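Local coordinates for protein 3,4-dihydroxy-2-butanone 4-phosphate synthase (Candida albicans, PDB 2RIS) that catalyses the conversion of D-ribulose 5-phosphate to formate and 3,4-dihydroxy-2-butanone 4-phosphate, at residues Y87-D92 against F123-H128; L70-M75 against I129-A134; T6-A11 against K191-N196. One frame throughout, in Å; residues are numbered along the deposited sequence.

Interaction 1. Residues Y87-D92 against F123-H128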
loop_
_atom_site.group_PDB
_atom_site.type_symbol
_atom_site.label_atom_id
_atom_site.label_comp_id
_atom_site.label_asym_id
_atom_site.label_seq_id
_atom_site.Cartn_x
_atom_site.Cartn_y
_atom_site.Cartn_z
ATOM N N TYR A 87 -13.650 -2.752 -0.316
ATOM C CA TYR A 87 -12.516 -3.615 -0.645
ATOM C C TYR A 87 -12.966 -5.041 -0.903
ATOM O O TYR A 87 -13.836 -5.557 -0.190
ATOM C CB TYR A 87 -11.526 -3.668 0.514
ATOM C CG TYR A 87 -10.881 -2.358 0.855
ATOM C CD1 TYR A 87 -11.330 -1.614 1.944
ATOM C CD2 TYR A 87 -9.807 -1.870 0.108
ATOM C CE1 TYR A 87 -10.733 -0.403 2.277
ATOM C CE2 TYR A 87 -9.203 -0.655 0.431
ATOM C CZ TYR A 87 -9.675 0.069 1.518
ATOM O OH TYR A 87 -9.086 1.269 1.856
ATOM N N THR A 88 -12.344 -5.673 -1.899
ATOM C CA THR A 88 -12.494 -7.106 -2.127
ATOM C C THR A 88 -11.275 -7.797 -1.526
ATOM O O THR A 88 -10.318 -7.133 -1.100
ATOM C CB THR A 88 -12.569 -7.474 -3.633
ATOM O OG1 THR A 88 -11.266 -7.395 -4.231
ATOM C CG2 THR A 88 -13.531 -6.584 -4.379
ATOM N N ILE A 89 -11.293 -9.128 -1.498
ATOM C CA ILE A 89 -10.064 -9.857 -1.215
ATOM C C ILE A 89 -8.990 -9.360 -2.190
ATOM O O ILE A 89 -9.278 -9.074 -3.360
ATOM C CB ILE A 89 -10.254 -11.392 -1.322
ATOM C CG1 ILE A 89 -8.966 -12.138 -0.950
ATOM C CG2 ILE A 89 -10.766 -11.799 -2.717
ATOM C CD1 ILE A 89 -9.167 -13.597 -0.610
ATOM N N THR A 90 -7.764 -9.222 -1.700
ATOM C CA THR A 90 -6.665 -8.732 -2.541
ATOM C C THR A 90 -6.193 -9.823 -3.503
ATOM O O THR A 90 -6.511 -10.995 -3.323
ATOM C CB THR A 90 -5.493 -8.248 -1.677
ATOM O OG1 THR A 90 -5.041 -9.331 -0.846
ATOM C CG2 THR A 90 -5.933 -7.078 -0.803
ATOM N N CYS A 91 -5.435 -9.436 -4.527
ATOM C CA CYS A 91 -5.021 -10.414 -5.522
ATOM C C CYS A 91 -3.773 -10.021 -6.304
ATOM O O CYS A 91 -3.412 -8.844 -6.366
ATOM C CB CYS A 91 -6.177 -10.663 -6.499
ATOM S SG CYS A 91 -6.568 -9.226 -7.554
ATOM N N ASP A 92 -3.132 -11.039 -6.874
ATOM C CA ASP A 92 -2.070 -10.888 -7.875
ATOM C C ASP A 92 -2.420 -11.748 -9.086
ATOM O O ASP A 92 -2.936 -12.857 -8.940
ATOM C CB ASP A 92 -0.726 -11.387 -7.331
ATOM C CG ASP A 92 -0.190 -10.535 -6.203
ATOM O OD1 ASP A 92 0.475 -11.116 -5.318
ATOM O OD2 ASP A 92 -0.429 -9.312 -6.203
ATOM N N PHE A 123 -5.912 -15.493 -11.115
ATOM C CA PHE A 123 -5.455 -14.670 -9.990
ATOM C C PHE A 123 -5.174 -15.484 -8.740
ATOM O O PHE A 123 -5.903 -16.436 -8.422
ATOM C CB PHE A 123 -6.475 -13.575 -9.663
ATOM C CG PHE A 123 -6.713 -12.620 -10.795
ATOM C CD1 PHE A 123 -7.698 -12.877 -11.748
ATOM C CD2 PHE A 123 -5.932 -11.471 -10.925
ATOM C CE1 PHE A 123 -7.913 -11.993 -12.801
ATOM C CE2 PHE A 123 -6.138 -10.592 -11.969
ATOM C CZ PHE A 123 -7.124 -10.856 -12.919
ATOM N N ILE A 124 -4.110 -15.094 -8.040
ATOM C CA ILE A 124 -3.792 -15.610 -6.712
ATOM C C ILE A 124 -4.392 -14.664 -5.684
ATOM O O ILE A 124 -4.277 -13.440 -5.804
ATOM C CB ILE A 124 -2.261 -15.740 -6.473
ATOM C CG1 ILE A 124 -1.605 -16.638 -7.532
ATOM C CG2 ILE A 124 -1.977 -16.323 -5.082
ATOM C CD1 ILE A 124 -0.121 -16.382 -7.703
ATOM N N LYS A 125 -5.044 -15.241 -4.680
ATOM C CA LYS A 125 -5.630 -14.478 -3.584
ATOM C C LYS A 125 -5.204 -15.102 -2.256
ATOM O O LYS A 125 -5.167 -16.338 -2.139
ATOM C CB LYS A 125 -7.156 -14.465 -3.697
ATOM C CG LYS A 125 -7.677 -13.762 -4.968
ATOM C CD LYS A 125 -9.128 -14.114 -5.278
ATOM C CE LYS A 125 -9.318 -15.613 -5.509
ATOM N NZ LYS A 125 -10.609 -15.929 -6.175
ATOM N N PRO A 126 -4.825 -14.266 -1.271
ATOM C CA PRO A 126 -4.638 -12.808 -1.352
ATOM C C PRO A 126 -3.425 -12.418 -2.203
ATOM O O PRO A 126 -2.651 -13.277 -2.630
ATOM C CB PRO A 126 -4.406 -12.410 0.113
ATOM C CG PRO A 126 -3.819 -13.645 0.736
ATOM C CD PRO A 126 -4.556 -14.776 0.091
ATOM N N GLY A 127 -3.272 -11.125 -2.454
ATOM C CA GLY A 127 -2.137 -10.627 -3.206
ATOM C C GLY A 127 -1.790 -9.209 -2.818
ATOM O O GLY A 127 -1.947 -8.825 -1.665
ATOM N N HIS A 128 -1.349 -8.427 -3.798
ATOM C CA HIS A 128 -0.761 -7.117 -3.525
ATOM C C HIS A 128 -1.495 -5.957 -4.186
ATOM O O HIS A 128 -1.082 -4.795 -4.029
ATOM C CB HIS A 128 0.720 -7.120 -3.905
ATOM C CG HIS A 128 1.533 -8.108 -3.125
ATOM N ND1 HIS A 128 1.575 -9.449 -3.442
ATOM C CD2 HIS A 128 2.336 -7.949 -2.046
ATOM C CE1 HIS A 128 2.361 -10.077 -2.584
ATOM N NE2 HIS A 128 2.838 -9.189 -1.729
HETATM O O HOH W 1 -3.043 -8.534 0.894
#
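Asp92 and His128 both turn CG beside their own backbone N (chi1 -67° and -62°), and this brings carboxylate and imidazole together almost coplanar, their planes 6° apart. His128 ND1 gives its N-H to the syn lone pair of Asp92 OD1 at 2.7 Å, in the plane of the ring. The other oxygen, Asp92 OD2, is met from above the carboxylate plane by the backbone His128 N, also at 2.7 Å. The backbone of Asp92 also forms an antiparallel hydrogen-bonded pair with Ile124, joining strands 91-93 and 123-124: Asp92 N to Ile124 O 2.9 Å and Ile124 N to Asp92 O 2.7 Å. Past the cis peptide before Pro126 the chain turns, and Gly127 N donates to Thr90 OG1 (3.0 Å), while a water joins that hydroxyl to Gly127 O. Gly127 runs close beside the Cys91-Asp92 backbone, its CA 3.4 Å from Asp92 OD1. Pro126 packs on Tyr87 of the second subunit, so the turn also belongs to the dimer interface. Ile89 CD1 lies against Lys125 CB (3.8 Å), and Cys91 SG stands obliquely to the Phe123 ring. Lys125 NZ is hydrogen-bonded to Glu71 O. With ND1 as donor, the buried Asp92 carboxylate is held by one ring and one backbone N-H, which fixes the imidazole's rotation and would probably stabilise a positive charge on it.

Interaction 2. Residues L70-M75 against I129-A134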
loop_
_atom_site.group_PDB
_atom_site.type_symbol
_atom_site.label_atom_id
_atom_site.label_comp_id
_atom_site.label_asym_id
_atom_site.label_seq_id
_atom_site.Cartn_x
_atom_site.Cartn_y
_atom_site.Cartn_z
ATOM N N LEU A 70 -14.975 -12.039 -11.706
ATOM C CA LEU A 70 -13.616 -12.456 -11.359
ATOM C C LEU A 70 -13.520 -13.183 -10.021
ATOM O O LEU A 70 -12.422 -13.547 -9.598
ATOM C CB LEU A 70 -12.639 -11.277 -11.399
ATOM C CG LEU A 70 -12.361 -10.624 -12.764
ATOM C CD1 LEU A 70 -11.535 -9.365 -12.594
ATOM C CD2 LEU A 70 -11.679 -11.589 -13.731
ATOM N N GLU A 71 -14.669 -13.414 -9.380
ATOM C CA GLU A 71 -14.722 -14.050 -8.056
ATOM C C GLU A 71 -13.853 -13.307 -7.036
ATOM O O GLU A 71 -13.002 -13.897 -6.357
ATOM C CB GLU A 71 -14.350 -15.533 -8.142
ATOM C CG GLU A 71 -15.338 -16.356 -8.956
ATOM C CD GLU A 71 -14.931 -17.818 -9.089
ATOM O OE1 GLU A 71 -14.103 -18.294 -8.283
ATOM O OE2 GLU A 71 -15.436 -18.486 -10.016
ATOM N N LEU A 72 -14.088 -12.001 -6.953
ATOM C CA LEU A 72 -13.429 -11.137 -5.990
ATOM C C LEU A 72 -14.473 -10.608 -5.011
ATOM O O LEU A 72 -14.966 -9.487 -5.168
ATOM C CB LEU A 72 -12.707 -9.985 -6.701
ATOM C CG LEU A 72 -11.526 -10.350 -7.606
ATOM C CD1 LEU A 72 -11.074 -9.132 -8.403
ATOM C CD2 LEU A 72 -10.375 -10.936 -6.796
ATOM N N PRO A 73 -14.811 -11.417 -3.983
ATOM C CA PRO A 73 -15.872 -11.026 -3.065
ATOM C C PRO A 73 -15.400 -9.930 -2.119
ATOM O O PRO A 73 -14.187 -9.770 -1.936
ATOM C CB PRO A 73 -16.161 -12.319 -2.288
ATOM C CG PRO A 73 -14.905 -13.098 -2.337
ATOM C CD PRO A 73 -14.207 -12.714 -3.621
ATOM N N PRO A 74 -16.345 -9.182 -1.515
ATOM C CA PRO A 74 -15.967 -8.200 -0.502
ATOM C C PRO A 74 -15.069 -8.858 0.538
ATOM O O PRO A 74 -15.251 -10.031 0.875
ATOM C CB PRO A 74 -17.314 -7.805 0.123
ATOM C CG PRO A 74 -18.302 -8.018 -0.955
ATOM C CD PRO A 74 -17.806 -9.223 -1.721
ATOM N N MET A 75 -14.084 -8.114 1.018
ATOM C CA MET A 75 -13.125 -8.666 1.955
ATOM C C MET A 75 -13.808 -9.128 3.242
ATOM O O MET A 75 -13.442 -10.170 3.808
ATOM C CB MET A 75 -12.051 -7.637 2.260
ATOM C CG MET A 75 -10.872 -8.182 3.013
ATOM S SD MET A 75 -9.841 -6.786 3.457
ATOM C CE MET A 75 -8.983 -6.476 1.907
ATOM N N ILE A 129 -2.585 -6.264 -4.901
ATOM C CA ILE A 129 -3.506 -5.237 -5.404
ATOM C C ILE A 129 -4.821 -5.284 -4.636
ATOM O O ILE A 129 -5.306 -6.369 -4.300
ATOM C CB ILE A 129 -3.739 -5.375 -6.939
ATOM C CG1 ILE A 129 -2.567 -4.765 -7.714
ATOM C CG2 ILE A 129 -5.067 -4.756 -7.385
ATOM C CD1 ILE A 129 -2.458 -3.262 -7.663
ATOM N N LEU A 130 -5.380 -4.103 -4.365
ATOM C CA LEU A 130 -6.651 -3.947 -3.653
ATOM C C LEU A 130 -7.788 -3.554 -4.603
ATOM O O LEU A 130 -7.991 -2.364 -4.846
ATOM C CB LEU A 130 -6.510 -2.869 -2.568
ATOM C CG LEU A 130 -5.490 -3.135 -1.450
ATOM C CD1 LEU A 130 -4.568 -1.931 -1.267
ATOM C CD2 LEU A 130 -6.169 -3.500 -0.142
ATOM N N PRO A 131 -8.530 -4.542 -5.143
ATOM C CA PRO A 131 -9.674 -4.178 -5.981
ATOM C C PRO A 131 -10.776 -3.579 -5.112
ATOM O O PRO A 131 -10.915 -3.954 -3.941
ATOM C CB PRO A 131 -10.134 -5.525 -6.579
ATOM C CG PRO A 131 -8.992 -6.505 -6.302
ATOM C CD PRO A 131 -8.396 -6.006 -5.012
ATOM N N LEU A 132 -11.536 -2.651 -5.688
ATOM C CA LEU A 132 -12.653 -1.996 -5.006
ATOM C C LEU A 132 -13.891 -2.160 -5.868
ATOM O O LEU A 132 -13.794 -2.132 -7.093
ATOM C CB LEU A 132 -12.384 -0.503 -4.833
ATOM C CG LEU A 132 -11.071 -0.076 -4.181
ATOM C CD1 LEU A 132 -11.063 1.439 -4.025
ATOM C CD2 LEU A 132 -10.861 -0.776 -2.849
ATOM N N ARG A 133 -15.045 -2.344 -5.226
ATOM C CA ARG A 133 -16.300 -2.557 -5.944
ATOM C C ARG A 133 -17.094 -1.263 -6.052
ATOM O O ARG A 133 -17.605 -0.753 -5.052
ATOM C CB ARG A 133 -17.140 -3.620 -5.235
ATOM C CG ARG A 133 -16.677 -5.046 -5.501
ATOM C CD ARG A 133 -17.225 -6.047 -4.461
ATOM N NE ARG A 133 -16.990 -7.435 -4.866
ATOM C CZ ARG A 133 -17.839 -8.167 -5.589
ATOM N NH1 ARG A 133 -18.988 -7.656 -6.002
ATOM N NH2 ARG A 133 -17.541 -9.422 -5.897
ATOM N N ALA A 134 -17.196 -0.746 -7.273
ATOM C CA ALA A 134 -17.997 0.455 -7.549
ATOM C C ALA A 134 -19.479 0.097 -7.644
ATOM O O ALA A 134 -19.849 -0.873 -8.313
ATOM C CB ALA A 134 -17.541 1.096 -8.840
#
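Arg133 of strand 129-134, which pairs in parallel with strand 59-63, reaches Leu72 and Pro74 in the irregular segment after helix 64-69; that helix ends in a Schellman motif, with Glu71 at positive phi. From CB, which points toward the segment 70-75, the chain runs extended from CG to NE. CD comes alongside the ring of Pro74, 4.2 Å from its CG. NE then gives a hydrogen bond to Leu72 O at 2.9 Å, arriving in the carbonyl plane. CZ lies 4.0 Å from Pro74 CD, which sits over one face of the guanidinium group. At the tip, NH2 donates to the same Leu72 O at 2.7 Å, but from well above the carbonyl plane. In the conformer described here, one of two deposited, Arg133 grips one oxygen side-on with two nitrogens, and Leu72 O lies at the guanidinium edge, close to its plane. Neither bond is straight, with angles at hydrogen of 137° and 145°, as expected when two neighbouring N-H groups converge on a single acceptor. NH2 has a second partner in Asn68 OD1, so the group is also tied to the preceding helix. Two residues back along the strand, the contact becomes apolar: Leu72, its CG turned beside the backbone N (chi1 -65°), brings CD1 onto the ring of Pro131, the two side chains crossing at about a right angle. Leu113 of helix 103-114 and Leu62 of strand 59-63 also touch Leu72. The contact thus ties the loop after helix 64-69 to strand 129-134 by a polar grip at partly exposed Arg133 and by apolar packing at buried Leu72, where CD1 comes to 4.0 Å from Pro131 CG.

Interaction 3. Residues T6-A11 against K191-N196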
loop_
_atom_site.group_PDB
_atom_site.type_symbol
_atom_site.label_atom_id
_atom_site.label_comp_id
_atom_site.label_asym_id
_atom_site.label_seq_id
_atom_site.Cartn_x
_atom_site.Cartn_y
_atom_site.Cartn_z
ATOM N N THR A 6 -9.660 21.185 -15.496
ATOM C CA THR A 6 -9.729 20.895 -16.928
ATOM C C THR A 6 -11.156 20.510 -17.286
ATOM O O THR A 6 -11.786 19.739 -16.554
ATOM C CB THR A 6 -8.749 19.745 -17.279
ATOM O OG1 THR A 6 -7.407 20.223 -17.127
ATOM C CG2 THR A 6 -8.948 19.222 -18.700
ATOM N N PRO A 7 -11.685 21.046 -18.403
ATOM C CA PRO A 7 -13.024 20.617 -18.818
ATOM C C PRO A 7 -13.091 19.106 -19.057
ATOM O O PRO A 7 -12.127 18.489 -19.536
ATOM C CB PRO A 7 -13.246 21.368 -20.138
ATOM C CG PRO A 7 -12.286 22.500 -20.119
ATOM C CD PRO A 7 -11.099 22.027 -19.336
ATOM N N ILE A 8 -14.231 18.516 -18.719
ATOM C CA ILE A 8 -14.349 17.071 -18.712
ATOM C C ILE A 8 -13.996 16.407 -20.045
ATOM O O ILE A 8 -13.281 15.393 -20.061
ATOM C CB ILE A 8 -15.736 16.632 -18.205
ATOM C CG1 ILE A 8 -15.841 16.979 -16.719
ATOM C CG2 ILE A 8 -15.988 15.145 -18.485
ATOM C CD1 ILE A 8 -14.772 16.354 -15.827
ATOM N N GLU A 9 -14.454 16.976 -21.159
ATOM C CA GLU A 9 -14.172 16.335 -22.451
ATOM C C GLU A 9 -12.680 16.295 -22.774
ATOM O O GLU A 9 -12.193 15.299 -23.319
ATOM C CB GLU A 9 -15.016 16.934 -23.585
ATOM C CG GLU A 9 -16.480 16.514 -23.468
ATOM C CD GLU A 9 -17.395 17.036 -24.583
ATOM O OE1 GLU A 9 -16.919 17.709 -25.527
ATOM O OE2 GLU A 9 -18.618 16.761 -24.498
ATOM N N GLU A 10 -11.947 17.349 -22.409
ATOM C CA GLU A 10 -10.492 17.349 -22.588
ATOM C C GLU A 10 -9.829 16.329 -21.655
ATOM O O GLU A 10 -8.905 15.625 -22.054
ATOM C CB GLU A 10 -9.887 18.749 -22.366
ATOM C CG GLU A 10 -10.510 19.884 -23.204
ATOM C CD GLU A 10 -10.352 19.717 -24.716
ATOM O OE1 GLU A 10 -11.017 20.487 -25.462
ATOM O OE2 GLU A 10 -9.586 18.830 -25.166
ATOM N N ALA A 11 -10.326 16.250 -20.419
ATOM C CA ALA A 11 -9.810 15.293 -19.440
ATOM C C ALA A 11 -10.016 13.860 -19.917
ATOM O O ALA A 11 -9.114 13.028 -19.786
ATOM C CB ALA A 11 -10.477 15.505 -18.072
ATOM N N LYS A 191 -3.559 16.849 -15.794
ATOM C CA LYS A 191 -4.800 17.622 -15.681
ATOM C C LYS A 191 -5.576 17.282 -14.407
ATOM O O LYS A 191 -5.488 16.155 -13.901
ATOM C CB LYS A 191 -5.682 17.358 -16.902
ATOM C CG LYS A 191 -5.127 17.940 -18.198
ATOM C CD LYS A 191 -5.734 17.219 -19.403
ATOM C CE LYS A 191 -5.649 18.043 -20.679
ATOM N NZ LYS A 191 -4.253 18.493 -20.992
ATOM N N ILE A 192 -6.337 18.264 -13.910
ATOM C CA ILE A 192 -7.092 18.137 -12.647
ATOM C C ILE A 192 -8.573 18.310 -12.917
ATOM O O ILE A 192 -8.976 19.230 -13.626
ATOM C CB ILE A 192 -6.690 19.221 -11.578
ATOM C CG1 ILE A 192 -5.179 19.505 -11.574
ATOM C CG2 ILE A 192 -7.253 18.879 -10.188
ATOM C CD1 ILE A 192 -4.718 20.489 -10.531
ATOM N N ILE A 193 -9.371 17.407 -12.367
ATOM C CA ILE A 193 -10.832 17.522 -12.410
ATOM C C ILE A 193 -11.385 17.305 -11.008
ATOM O O ILE A 193 -10.647 16.941 -10.088
ATOM C CB ILE A 193 -11.494 16.498 -13.385
ATOM C CG1 ILE A 193 -11.222 15.043 -12.953
ATOM C CG2 ILE A 193 -11.026 16.743 -14.821
ATOM C CD1 ILE A 193 -12.211 14.036 -13.513
ATOM N N ASN A 194 -12.683 17.541 -10.853
ATOM C CA ASN A 194 -13.350 17.222 -9.599
ATOM C C ASN A 194 -14.660 16.475 -9.832
ATOM O O ASN A 194 -15.264 16.572 -10.902
ATOM C CB ASN A 194 -13.504 18.465 -8.695
ATOM C CG ASN A 194 -14.423 19.526 -9.280
ATOM O OD1 ASN A 194 -13.959 20.552 -9.808
ATOM N ND2 ASN A 194 -15.733 19.298 -9.176
ATOM N N ILE A 195 -15.067 15.698 -8.834
ATOM C CA ILE A 195 -16.244 14.852 -8.951
ATOM C C ILE A 195 -17.547 15.619 -9.185
ATOM O O ILE A 195 -18.341 15.214 -10.029
ATOM C CB ILE A 195 -16.317 13.822 -7.789
ATOM C CG1 ILE A 195 -15.143 12.836 -7.918
ATOM C CG2 ILE A 195 -17.669 13.097 -7.764
ATOM C CD1 ILE A 195 -14.895 11.988 -6.689
ATOM N N ASN A 196 -17.760 16.728 -8.477
ATOM C CA ASN A 196 -18.962 17.537 -8.728
ATOM C C ASN A 196 -19.037 17.940 -10.201
ATOM O O ASN A 196 -20.088 17.851 -10.843
ATOM C CB ASN A 196 -18.975 18.786 -7.843
ATOM C CG ASN A 196 -20.344 19.455 -7.799
ATOM O OD1 ASN A 196 -21.347 18.825 -7.456
ATOM N ND2 ASN A 196 -20.391 20.736 -8.166
HETATM O O HOH W 2 -6.259 21.107 -14.792
#
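Thr6 and Ile192 supply the direct hydrogen bond of this contact, between the residues leading into helix 8-16 and strand 191-194, an outermost strand of the mixed four-stranded sheet. Thr6 N donates to Ile192 O at 2.8 Å, nearly straight at hydrogen (165°) and almost in line with the carbonyl bond. A water adds a second polar link, accepting from Ile192 N and lying 2.7 Å from Thr6 OG1. The N-H and C=O of Ile192 are thus both engaged by Thr6, one through the water and the other directly.

Around this polar pair the aliphatic part of Lys191 lies across the Thr6 side chain. Its CB is 3.4 Å from Thr6 OG1, while CD and CE pass the methyl CG2, which is turned away from the backbone N of Thr6.

The apolar contacts centre on Ile193. Its CG1 takes the crowded position between the backbone N and carbonyl carbon (chi1 62°), leaving CG2 beside its own N, where it meets two apolar partners. Ala11 CB touches this methyl at 3.5 Å. Ile8 CD1, in the modelled one of two conformers, lies 3.9 Å from it. The carbonyl oxygen Thr6 O also comes to 3.5 Å from Ile193 CG2. Ile8 and Ile193 cross at about a right angle. Leu152 of helix 145-155 and Val23 of strand 21-24 also pack on Ile193, while Ile8 touches Leu198 and Tyr201 of helix 195-202.

Helix 8-16 is thus laid on the sheet through small and branched apolar groups. Thr6 O, beside that apolar patch, is hydrogen-bonded to Gln197 NE2, so the backbone N and O of Thr6 both have partners, and the segment is held by directional bonds at its start and by hydrophobic packing along the helix.

From the N terminus, 6-11 meets 191-196 (interaction 3) and closes a loop of nearly the whole chain, joining the first helix to the last strand of the mixed sheet. Within it, 70-75 meets 129-134 (interaction 2), joining the loop after helix 64-69 to strand 129-134; inside that smaller loop, 87-92 meets 123-128 (interaction 1), pairing strands 91-93 and 123-124, so the three nest without crossing. Interactions 1 and 2, centres about 8 Å apart, touch through backbone pairing of Ile89 with Pro73 and Tyr87 with Met75, and both reach the second subunit. Interaction 3 lies across the chain's centre, about 31 Å from interaction 1 and about 27 Å from interaction 2, centre to centre.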